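PDB 3EB7: insecticidal Delta-Endotoxin Cry8Ea1 from Bacillus Thuringiensis, which kills larvae of the underground pest Holotrichia parallela, probably by binding gut receptors and forming pores in the cell membrane, as other three-domain Cry toxins do. Local coordinates for residues L495-C506 and F544-F555. Sequence-based numbering, arbitrary orientation.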
ATOM      1  N   LEU A 495     -15.787 -24.964 -10.703  1.00 33.93           N
ATOM      2  CA  LEU A 495     -14.838 -25.708  -9.875  1.00 33.83           C
ATOM      3  C   LEU A 495     -13.978 -26.720 -10.650  1.00 33.43           C
ATOM      4  O   LEU A 495     -13.045 -27.299 -10.096  1.00 33.31           O
ATOM      5  CB  LEU A 495     -15.563 -26.403  -8.731  1.00 33.76           C
ATOM      6  CG  LEU A 495     -15.740 -25.636  -7.418  1.00 35.80           C
ATOM      7  CD1 LEU A 495     -16.676 -26.450  -6.482  1.00 36.43           C
ATOM      8  CD2 LEU A 495     -14.398 -25.329  -6.734  1.00 33.97           C
ATOM      9  N   SER A 496     -14.313 -26.902 -11.925  1.00 32.74           N
ATOM     10  CA  SER A 496     -13.655 -27.838 -12.813  1.00 31.98           C
ATOM     11  C   SER A 496     -12.470 -27.145 -13.506  1.00 31.24           C
ATOM     12  O   SER A 496     -11.696 -27.790 -14.198  1.00 30.23           O
ATOM     13  CB  SER A 496     -14.663 -28.368 -13.851  1.00 31.90           C
ATOM     14  OG  SER A 496     -15.218 -27.303 -14.608  1.00 32.84           O
ATOM     15  N   GLN A 497     -12.358 -25.828 -13.305  1.00 30.43           N
ATOM     16  CA  GLN A 497     -11.269 -25.019 -13.829  1.00 29.37           C
ATOM     17  C   GLN A 497      -9.932 -25.479 -13.241  1.00 29.61           C
ATOM     18  O   GLN A 497      -9.771 -25.571 -12.009  1.00 28.81           O
ATOM     19  CB  GLN A 497     -11.518 -23.556 -13.467  1.00 29.23           C
ATOM     20  CG  GLN A 497     -10.388 -22.613 -13.784  1.00 28.12           C
ATOM     21  CD  GLN A 497     -10.250 -22.432 -15.242  1.00 28.98           C
ATOM     22  OE1 GLN A 497     -11.242 -22.254 -15.928  1.00 29.89           O
ATOM     23  NE2 GLN A 497      -9.017 -22.497 -15.753  1.00 29.09           N
ATOM     24  N   LYS A 498      -8.980 -25.783 -14.126  1.00 29.76           N
ATOM     25  CA  LYS A 498      -7.590 -26.050 -13.712  1.00 29.75           C
ATOM     26  C   LYS A 498      -6.801 -24.766 -13.402  1.00 28.35           C
ATOM     27  O   LYS A 498      -6.989 -23.724 -14.035  1.00 27.45           O
ATOM     28  CB  LYS A 498      -6.831 -26.819 -14.802  1.00 30.61           C
ATOM     29  CG  LYS A 498      -7.484 -28.089 -15.254  1.00 33.44           C
ATOM     30  CD  LYS A 498      -7.495 -29.101 -14.145  1.00 38.76           C
ATOM     31  CE  LYS A 498      -7.270 -30.503 -14.715  1.00 43.49           C
ATOM     32  NZ  LYS A 498      -7.632 -30.549 -16.187  1.00 42.78           N
ATOM     33  N   TYR A 499      -5.899 -24.888 -12.446  1.00 27.56           N
ATOM     34  CA  TYR A 499      -5.011 -23.827 -12.062  1.00 27.14           C
ATOM     35  C   TYR A 499      -3.618 -24.425 -11.932  1.00 27.26           C
ATOM     36  O   TYR A 499      -3.456 -25.585 -11.545  1.00 27.61           O
ATOM     37  CB  TYR A 499      -5.411 -23.243 -10.692  1.00 26.67           C
ATOM     38  CG  TYR A 499      -6.731 -22.501 -10.670  1.00 26.38           C
ATOM     39  CD1 TYR A 499      -7.908 -23.155 -10.289  1.00 24.79           C
ATOM     40  CD2 TYR A 499      -6.805 -21.151 -11.047  1.00 24.85           C
ATOM     41  CE1 TYR A 499      -9.140 -22.495 -10.289  1.00 24.79           C
ATOM     42  CE2 TYR A 499      -8.024 -20.474 -11.053  1.00 27.77           C
ATOM     43  CZ  TYR A 499      -9.194 -21.157 -10.666  1.00 26.89           C
ATOM     44  OH  TYR A 499     -10.398 -20.492 -10.649  1.00 25.69           O
ATOM     45  N   ARG A 500      -2.614 -23.624 -12.245  1.00 26.69           N
ATOM     46  CA  ARG A 500      -1.276 -23.903 -11.773  1.00 26.22           C
ATOM     47  C   ARG A 500      -0.889 -22.723 -10.905  1.00 26.44           C
ATOM     48  O   ARG A 500      -1.543 -21.673 -10.943  1.00 26.34           O
ATOM     49  CB  ARG A 500      -0.292 -24.111 -12.918  1.00 25.45           C
ATOM     50  CG  ARG A 500       0.019 -22.874 -13.693  1.00 23.95           C
ATOM     51  CD  ARG A 500       0.779 -23.162 -14.961  1.00 23.46           C
ATOM     52  NE  ARG A 500       1.400 -21.975 -15.536  1.00 22.17           N
ATOM     53  CZ  ARG A 500       2.402 -21.296 -14.970  1.00 26.42           C
ATOM     54  NH1 ARG A 500       2.907 -21.661 -13.782  1.00 26.94           N
ATOM     55  NH2 ARG A 500       2.910 -20.237 -15.588  1.00 23.81           N
ATOM     56  N   VAL A 501       0.187 -22.917 -10.158  1.00 26.42           N
ATOM     57  CA  VAL A 501       0.629 -22.057  -9.091  1.00 27.17           C
ATOM     58  C   VAL A 501       2.082 -21.664  -9.325  1.00 27.31           C
ATOM     59  O   VAL A 501       2.905 -22.490  -9.713  1.00 27.89           O
ATOM     60  CB  VAL A 501       0.558 -22.835  -7.720  1.00 27.66           C
ATOM     61  CG1 VAL A 501       1.417 -22.199  -6.652  1.00 29.14           C
ATOM     62  CG2 VAL A 501      -0.874 -22.927  -7.230  1.00 27.67           C
ATOM     63  N   ARG A 502       2.409 -20.401  -9.052  1.00 26.80           N
ATOM     64  CA  ARG A 502       3.792 -20.009  -8.877  1.00 26.00           C
ATOM     65  C   ARG A 502       3.897 -19.163  -7.626  1.00 25.60           C
ATOM     66  O   ARG A 502       2.961 -18.452  -7.266  1.00 26.02           O
ATOM     67  CB  ARG A 502       4.367 -19.307 -10.107  1.00 26.27           C
ATOM     68  CG  ARG A 502       3.500 -18.211 -10.671  1.00 26.11           C
ATOM     69  CD  ARG A 502       4.272 -17.421 -11.685  1.00 26.06           C
ATOM     70  NE  ARG A 502       3.574 -16.183 -11.888  1.00 28.12           N
ATOM     71  CZ  ARG A 502       3.323 -15.619 -13.064  1.00 28.06           C
ATOM     72  NH1 ARG A 502       3.790 -16.165 -14.171  1.00 27.05           N
ATOM     73  NH2 ARG A 502       2.639 -14.476 -13.111  1.00 23.87           N
ATOM     74  N   ILE A 503       5.035 -19.267  -6.961  1.00 24.56           N
ATOM     75  CA  ILE A 503       5.220 -18.677  -5.661  1.00 24.02           C
ATOM     76  C   ILE A 503       6.369 -17.700  -5.741  1.00 23.78           C
ATOM     77  O   ILE A 503       7.441 -18.061  -6.178  1.00 24.24           O
ATOM     78  CB  ILE A 503       5.499 -19.766  -4.576  1.00 24.37           C
ATOM     79  CG1 ILE A 503       4.295 -20.699  -4.398  1.00 23.54           C
ATOM     80  CG2 ILE A 503       5.794 -19.137  -3.227  1.00 23.55           C
ATOM     81  CD1 ILE A 503       4.512 -22.030  -4.962  1.00 26.46           C
ATOM     82  N   ARG A 504       6.141 -16.457  -5.328  1.00 23.40           N
ATOM     83  CA  ARG A 504       7.205 -15.457  -5.298  1.00 23.06           C
ATOM     84  C   ARG A 504       7.994 -15.591  -3.989  1.00 21.50           C
ATOM     85  O   ARG A 504       7.417 -15.592  -2.897  1.00 19.58           O
ATOM     86  CB  ARG A 504       6.626 -14.041  -5.467  1.00 22.89           C
ATOM     87  CG  ARG A 504       7.672 -12.972  -5.790  1.00 25.69           C
ATOM     88  CD  ARG A 504       7.004 -11.677  -6.379  1.00 25.94           C
ATOM     89  NE  ARG A 504       8.009 -10.644  -6.648  1.00 32.11           N
ATOM     90  CZ  ARG A 504       7.965  -9.393  -6.196  1.00 36.00           C
ATOM     91  NH1 ARG A 504       6.930  -8.967  -5.462  1.00 38.16           N
ATOM     92  NH2 ARG A 504       8.958  -8.554  -6.488  1.00 37.85           N
ATOM     93  N   TYR A 505       9.313 -15.736  -4.104  1.00 20.02           N
ATOM     94  CA  TYR A 505      10.143 -15.969  -2.928  1.00 19.62           C
ATOM     95  C   TYR A 505      11.520 -15.335  -3.036  1.00 19.58           C
ATOM     96  O   TYR A 505      11.933 -14.913  -4.080  1.00 20.17           O
ATOM     97  CB  TYR A 505      10.290 -17.466  -2.649  1.00 18.89           C
ATOM     98  CG  TYR A 505      11.281 -18.147  -3.583  1.00 19.20           C
ATOM     99  CD1 TYR A 505      10.870 -18.633  -4.818  1.00 18.79           C
ATOM    100  CD2 TYR A 505      12.642 -18.272  -3.234  1.00 18.22           C
ATOM    101  CE1 TYR A 505      11.771 -19.259  -5.684  1.00 20.39           C
ATOM    102  CE2 TYR A 505      13.550 -18.879  -4.094  1.00 18.81           C
ATOM    103  CZ  TYR A 505      13.103 -19.378  -5.312  1.00 18.36           C
ATOM    104  OH  TYR A 505      13.984 -19.978  -6.175  1.00 20.66           O
ATOM    105  N   CYS A 506      12.218 -15.278  -1.917  1.00 20.20           N
ATOM    106  CA  CYS A 506      13.609 -14.922  -1.897  1.00 20.02           C
ATOM    107  C   CYS A 506      14.257 -15.865  -0.863  1.00 20.33           C
ATOM    108  O   CYS A 506      13.709 -16.035   0.251  1.00 20.26           O
ATOM    109  CB  CYS A 506      13.756 -13.451  -1.505  1.00 19.41           C
ATOM    110  SG  CYS A 506      15.474 -12.921  -1.246  1.00 21.38           S
ATOM    111  N   PHE A 544      14.303 -11.425  -5.804  1.00 27.47           N
ATOM    112  CA  PHE A 544      12.984 -12.097  -5.819  1.00 28.41           C
ATOM    113  C   PHE A 544      12.773 -12.932  -7.049  1.00 28.54           C
ATOM    114  O   PHE A 544      13.059 -12.471  -8.149  1.00 29.06           O
ATOM    115  CB  PHE A 544      11.879 -11.069  -5.635  1.00 29.05           C
ATOM    116  CG  PHE A 544      11.956 -10.414  -4.307  1.00 29.83           C
ATOM    117  CD1 PHE A 544      12.623  -9.211  -4.164  1.00 28.83           C
ATOM    118  CD2 PHE A 544      11.426 -11.054  -3.180  1.00 28.81           C
ATOM    119  CE1 PHE A 544      12.730  -8.629  -2.916  1.00 33.56           C
ATOM    120  CE2 PHE A 544      11.529 -10.487  -1.936  1.00 29.03           C
ATOM    121  CZ  PHE A 544      12.173  -9.277  -1.788  1.00 30.23           C
ATOM    122  N   LYS A 545      12.318 -14.177  -6.868  1.00 28.57           N
ATOM    123  CA  LYS A 545      12.157 -15.097  -7.999  1.00 28.34           C
ATOM    124  C   LYS A 545      10.885 -15.907  -7.841  1.00 27.64           C
ATOM    125  O   LYS A 545      10.270 -15.895  -6.784  1.00 26.99           O
ATOM    126  CB  LYS A 545      13.370 -16.043  -8.127  1.00 29.88           C
ATOM    127  CG  LYS A 545      14.737 -15.314  -8.263  1.00 32.29           C
ATOM    128  CD  LYS A 545      15.629 -15.883  -9.370  1.00 35.72           C
ATOM    129  CE  LYS A 545      16.722 -14.886  -9.780  1.00 36.20           C
ATOM    130  NZ  LYS A 545      17.637 -14.459  -8.614  1.00 41.30           N
ATOM    131  N   PHE A 546      10.524 -16.633  -8.891  1.00 26.32           N
ATOM    132  CA  PHE A 546       9.349 -17.486  -8.891  1.00 25.27           C
ATOM    133  C   PHE A 546       9.701 -18.964  -8.745  1.00 24.61           C
ATOM    134  O   PHE A 546      10.607 -19.461  -9.394  1.00 23.43           O
ATOM    135  CB  PHE A 546       8.522 -17.283 -10.168  1.00 24.75           C
ATOM    136  CG  PHE A 546       7.605 -16.100 -10.107  1.00 25.21           C
ATOM    137  CD1 PHE A 546       6.593 -16.035  -9.140  1.00 23.90           C
ATOM    138  CD2 PHE A 546       7.737 -15.054 -11.023  1.00 26.65           C
ATOM    139  CE1 PHE A 546       5.729 -14.935  -9.060  1.00 23.57           C
ATOM    140  CE2 PHE A 546       6.877 -13.936 -10.955  1.00 26.20           C
ATOM    141  CZ  PHE A 546       5.869 -13.886  -9.967  1.00 23.48           C
ATOM    142  N   ALA A 547       9.000 -19.631  -7.839  1.00 23.89           N
ATOM    143  CA  ALA A 547       8.907 -21.073  -7.832  1.00 23.73           C
ATOM    144  C   ALA A 547       7.643 -21.405  -8.621  1.00 23.93           C
ATOM    145  O   ALA A 547       6.530 -21.206  -8.124  1.00 23.62           O
ATOM    146  CB  ALA A 547       8.816 -21.596  -6.412  1.00 23.54           C
ATOM    147  N   SER A 548       7.829 -21.903  -9.849  1.00 23.26           N
ATOM    148  CA  SER A 548       6.747 -22.110 -10.797  1.00 22.99           C
ATOM    149  C   SER A 548       6.575 -23.598 -11.156  1.00 23.87           C
ATOM    150  O   SER A 548       7.539 -24.311 -11.445  1.00 23.81           O
ATOM    151  CB  SER A 548       6.978 -21.256 -12.051  1.00 22.53           C
ATOM    152  OG  SER A 548       5.898 -21.362 -12.972  1.00 23.33           O
ATOM    153  N   PHE A 549       5.325 -24.051 -11.099  1.00 24.55           N
ATOM    154  CA  PHE A 549       4.933 -25.390 -11.455  1.00 24.74           C
ATOM    155  C   PHE A 549       4.042 -25.302 -12.685  1.00 25.40           C
ATOM    156  O   PHE A 549       3.211 -24.390 -12.777  1.00 25.14           O
ATOM    157  CB  PHE A 549       4.093 -26.013 -10.350  1.00 24.27           C
ATOM    158  CG  PHE A 549       4.793 -26.132  -9.030  1.00 24.93           C
ATOM    159  CD1 PHE A 549       4.521 -25.216  -8.003  1.00 20.27           C
ATOM    160  CD2 PHE A 549       5.702 -27.187  -8.785  1.00 23.82           C
ATOM    161  CE1 PHE A 549       5.142 -25.325  -6.760  1.00 20.03           C
ATOM    162  CE2 PHE A 549       6.340 -27.308  -7.520  1.00 24.10           C
ATOM    163  CZ  PHE A 549       6.053 -26.369  -6.506  1.00 22.38           C
ATOM    164  N   SER A 550       4.185 -26.290 -13.572  1.00 25.73           N
ATOM    165  CA  SER A 550       3.375 -26.435 -14.770  1.00 27.42           C
ATOM    166  C   SER A 550       2.263 -27.458 -14.582  1.00 27.59           C
ATOM    167  O   SER A 550       1.230 -27.351 -15.221  1.00 27.93           O
ATOM    168  CB  SER A 550       4.244 -26.818 -15.983  1.00 27.56           C
ATOM    169  OG  SER A 550       5.015 -27.988 -15.711  1.00 31.25           O
ATOM    170  N   THR A 551       2.479 -28.435 -13.708  1.00 27.69           N
ATOM    171  CA  THR A 551       1.457 -29.435 -13.341  1.00 27.76           C
ATOM    172  C   THR A 551       0.233 -28.779 -12.654  1.00 27.32           C
ATOM    173  O   THR A 551       0.338 -28.302 -11.530  1.00 26.47           O
ATOM    174  CB  THR A 551       2.083 -30.537 -12.409  1.00 27.69           C
ATOM    175  OG1 THR A 551       3.205 -31.127 -13.069  1.00 29.22           O
ATOM    176  CG2 THR A 551       1.083 -31.641 -12.031  1.00 27.93           C
ATOM    177  N   PRO A 552      -0.937 -28.769 -13.330  1.00 27.66           N
ATOM    178  CA  PRO A 552      -2.088 -28.101 -12.748  1.00 27.54           C
ATOM    179  C   PRO A 552      -2.816 -28.979 -11.718  1.00 28.17           C
ATOM    180  O   PRO A 552      -2.352 -30.089 -11.393  1.00 28.80           O
ATOM    181  CB  PRO A 552      -2.966 -27.828 -13.953  1.00 27.42           C
ATOM    182  CG  PRO A 552      -2.731 -29.027 -14.840  1.00 29.21           C
ATOM    183  CD  PRO A 552      -1.257 -29.383 -14.637  1.00 27.95           C
ATOM    184  N   PHE A 553      -3.930 -28.461 -11.194  1.00 27.01           N
ATOM    185  CA  PHE A 553      -4.795 -29.158 -10.265  1.00 25.74           C
ATOM    186  C   PHE A 553      -6.110 -28.385 -10.257  1.00 25.89           C
ATOM    187  O   PHE A 553      -6.190 -27.274 -10.795  1.00 25.82           O
ATOM    188  CB  PHE A 553      -4.195 -29.176  -8.869  1.00 25.67           C
ATOM    189  CG  PHE A 553      -4.079 -27.784  -8.220  1.00 27.32           C
ATOM    190  CD1 PHE A 553      -5.124 -27.256  -7.464  1.00 26.15           C
ATOM    191  CD2 PHE A 553      -2.922 -27.023  -8.364  1.00 23.69           C
ATOM    192  CE1 PHE A 553      -5.008 -25.996  -6.883  1.00 26.73           C
ATOM    193  CE2 PHE A 553      -2.818 -25.798  -7.795  1.00 25.15           C
ATOM    194  CZ  PHE A 553      -3.862 -25.277  -7.057  1.00 26.89           C
ATOM    195  N   THR A 554      -7.134 -28.986  -9.661  1.00 25.46           N
ATOM    196  CA  THR A 554      -8.400 -28.319  -9.404  1.00 25.66           C
ATOM    197  C   THR A 554      -8.631 -28.199  -7.885  1.00 25.14           C
ATOM    198  O   THR A 554      -8.099 -28.987  -7.104  1.00 24.29           O
ATOM    199  CB  THR A 554      -9.572 -29.099 -10.027  1.00 25.44           C
ATOM    200  OG1 THR A 554      -9.550 -30.425  -9.511  1.00 26.32           O
ATOM    201  CG2 THR A 554      -9.437 -29.160 -11.535  1.00 25.14           C
ATOM    202  N   PHE A 555      -9.426 -27.216  -7.477  1.00 25.28           N
ATOM    203  CA  PHE A 555      -9.945 -27.206  -6.126  1.00 27.42           C
ATOM    204  C   PHE A 555     -11.061 -28.240  -5.921  1.00 28.51           C
ATOM    205  O   PHE A 555     -11.758 -28.600  -6.844  1.00 30.42           O
ATOM    206  CB  PHE A 555     -10.393 -25.790  -5.743  1.00 27.06           C
ATOM    207  CG  PHE A 555      -9.253 -24.821  -5.659  1.00 26.98           C
ATOM    208  CD1 PHE A 555      -8.969 -23.971  -6.724  1.00 26.38           C
ATOM    209  CD2 PHE A 555      -8.447 -24.797  -4.542  1.00 24.74           C
ATOM    210  CE1 PHE A 555      -7.906 -23.108  -6.671  1.00 25.82           C
ATOM    211  CE2 PHE A 555      -7.395 -23.939  -4.466  1.00 26.06           C
ATOM    212  CZ  PHE A 555      -7.109 -23.086  -5.537  1.00 26.04           C
TER
HETATM  213  O   HOH W   1     -10.936 -25.764  -9.707  1.00 20.64           O
HETATM  214  O   HOH W   2       0.420 -26.047  -9.884  1.00 20.88           O
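With CG turned between the backbone N and the carbonyl carbon (chi1 48°) and the chain extended from there to NE, Arg502 lies over one face of the Phe546 ring, whose own CG is anti to the carbonyl carbon. The two strands that carry them, 498-506 and 545-548, form an antiparallel pair in the C-terminal beta-sandwich of the three-domain Cry toxin fold. Two contacts define the arrangement: Arg502 CD sits 3.8 Å from the Phe546 ring centroid as a CH-pi contact, and Arg502 CZ, 4.6 Å from the same centroid, makes a cation-pi interaction. The guanidinium is tilted 34° to the ring; its NE is salt-bridged to Glu584 on the neighbouring strand 578-588, which probably fixes its rotation.

Pairing is continuous from Tyr505–Lys545 to Arg502–Ser548, with Ile503 N donating to Ala547 O at 2.7 Å. Beyond Phe549 the segment 544-555 loops away from strand 498-506, and the register slips by two before the single bridge Tyr499–Phe553. Two elements span this detour. Arg500 NH1 donates both to Phe549 O, at 2.9 Å from above the carbonyl plane, and to Ser548 OG; a water links Thr551 O to Val501 N, the latter bond weak.

Apolar side chains also meet across the contact, Ile503 and Phe549 both touching Leu513 of strand 511-517. Ile503 CD1 meets the edge of the Phe549 ring at CE1, and Val501 CG2 abuts the Phe553 edge at CE2, 3.5 Å away. Further along, Phe555 directs its edge at the Tyr499 face in an offset edge-to-face pair, planes 61° apart. At the far end, a second water donates to Leu495 O and Gln497 O, both at 2.6 Å, and accepts from Phe555 N.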